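Local coordinates for fiber (Human adenovirus 35, PDB 2QLK), which forms the trimeric knob of the adenovirus fibre, the head domain that recognises CD46 and attaches the virus to the host cell, at residues S163-L166 against N167-M170. Residues are numbered along the deposited sequence; the frame is centred on the assembly and turned at random.
Sequences SIML and NSRM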
loop_
_atom_site.group_PDB
_atom_site.type_symbol
_atom_site.label_atom_id
_atom_site.label_comp_id
_atom_site.label_asym_id
_atom_site.label_seq_id
_atom_site.Cartn_x
_atom_site.Cartn_y
_atom_site.Cartn_z
ATOM N N SER A 163 -10.548 -5.656 -6.137
ATOM C CA SER A 163 -11.139 -6.106 -4.903
ATOM C C SER A 163 -10.613 -7.476 -4.544
ATOM O O SER A 163 -10.467 -8.356 -5.397
ATOM C CB SER A 163 -12.657 -6.204 -5.030
ATOM O OG SER A 163 -13.255 -4.922 -4.996
ATOM N N ILE A 164 -10.297 -7.646 -3.273
ATOM C CA ILE A 164 -9.839 -8.932 -2.816
ATOM C C ILE A 164 -10.818 -9.356 -1.749
ATOM O O ILE A 164 -11.082 -8.617 -0.809
ATOM C CB ILE A 164 -8.441 -8.846 -2.236
ATOM C CG1 ILE A 164 -7.497 -8.269 -3.297
ATOM C CG2 ILE A 164 -8.021 -10.233 -1.728
ATOM C CD1 ILE A 164 -6.032 -8.224 -2.871
ATOM N N MET A 165 -11.405 -10.532 -1.922
ATOM C CA MET A 165 -12.367 -11.019 -0.946
ATOM C C MET A 165 -11.754 -12.186 -0.214
ATOM O O MET A 165 -11.267 -13.152 -0.838
ATOM C CB MET A 165 -13.657 -11.443 -1.642
ATOM C CG MET A 165 -14.775 -11.790 -0.674
ATOM S SD MET A 165 -16.230 -12.467 -1.497
ATOM C CE MET A 165 -16.130 -14.222 -0.982
ATOM N N LEU A 166 -11.752 -12.103 1.115
ATOM C CA LEU A 166 -11.148 -13.154 1.920
ATOM C C LEU A 166 -12.178 -14.121 2.481
ATOM O O LEU A 166 -13.183 -13.702 3.054
ATOM C CB LEU A 166 -10.321 -12.528 3.059
ATOM C CG LEU A 166 -9.274 -11.505 2.579
ATOM C CD1 LEU A 166 -8.832 -10.672 3.760
ATOM C CD2 LEU A 166 -8.085 -12.199 1.879
ATOM N N ASN A 167 -11.932 -15.422 2.297
ATOM C CA ASN A 167 -12.845 -16.454 2.802
ATOM C C ASN A 167 -14.297 -16.130 2.417
ATOM O O ASN A 167 -14.630 -16.064 1.237
ATOM C CB ASN A 167 -12.692 -16.582 4.334
ATOM C CG ASN A 167 -11.284 -16.979 4.746
ATOM O OD1 ASN A 167 -10.543 -17.591 3.963
ATOM N ND2 ASN A 167 -10.897 -16.636 5.970
ATOM N N SER A 168 -15.168 -15.930 3.394
ATOM C CA SER A 168 -16.572 -15.597 3.094
ATOM C C SER A 168 -17.415 -16.668 2.371
ATOM O O SER A 168 -18.341 -17.231 2.962
ATOM C CB SER A 168 -16.645 -14.300 2.287
ATOM O OG SER A 168 -17.959 -14.087 1.796
ATOM N N ARG A 169 -17.121 -16.934 1.096
ATOM C CA ARG A 169 -17.884 -17.935 0.343
ATOM C C ARG A 169 -17.068 -19.200 0.049
ATOM O O ARG A 169 -16.285 -19.225 -0.899
ATOM C CB ARG A 169 -18.366 -17.357 -0.995
ATOM C CG ARG A 169 -18.878 -15.917 -0.972
ATOM C CD ARG A 169 -20.165 -15.735 -0.189
ATOM N NE ARG A 169 -19.943 -15.778 1.253
ATOM C CZ ARG A 169 -20.826 -15.362 2.158
ATOM N NH1 ARG A 169 -21.994 -14.866 1.770
ATOM N NH2 ARG A 169 -20.539 -15.439 3.451
ATOM N N MET A 170 -17.251 -20.249 0.849
ATOM C CA MET A 170 -16.525 -21.503 0.623
ATOM C C MET A 170 -17.231 -22.337 -0.444
ATOM O O MET A 170 -18.090 -23.163 -0.133
ATOM C CB MET A 170 -16.398 -22.320 1.921
ATOM C CG MET A 170 -17.696 -22.552 2.682
ATOM S SD MET A 170 -17.467 -23.723 4.035
ATOM C CE MET A 170 -16.582 -22.714 5.226
#
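M165 reaches forward from the end of strand 157-166 and puts its thioether methyl into the bend made by N167, S168 and R169. The side chain runs out extended through CB, CG and SD, then turns at chi3 (108°), which aims CE at the bend. There M165 CE lies 3.3 Å from the carbonyl oxygen N167 O and, in a tight approach, equally close to S168 CB. S168 CB and OG both border the methyl, and OG is also hydrogen-bonded to D138. R169 crosses the methionine chain at about a right angle, its aliphatic CG passing over CE; the 3.2 Å between M165 CE and R169 CG is tight and doubtful, since the arginine is poorly ordered.

The guanidinium folds back along its own backbone: R169 NH2 donates to S168 O at 2.9 Å, approaching from above the carbonyl plane, and NE adds a weak bond to the same oxygen. N167 heads elsewhere. Its amide is gripped at both ends, OD1 by A178 N and ND2 by the carbonyls of Y130 and P125, which fixes the rotation of this buried group. L166 also points its branched end away from the turn, onto Y130 and Y207, while its carbonyl accepts from N141 ND2.

S168 has phi 65° and psi -70°, and R169 N bonds to N167 O at 2.6 Å across it: a classic gamma turn. It swings the chain sharply out of the sheet just after N167, whose backbone still pairs with A178 on strand 177-186. The contact is thus a classic gamma turn following strand 157-166, with a methionine packed against it, at the end of an inner strand of the antiparallel beta-sandwich of the adenovirus fibre knob.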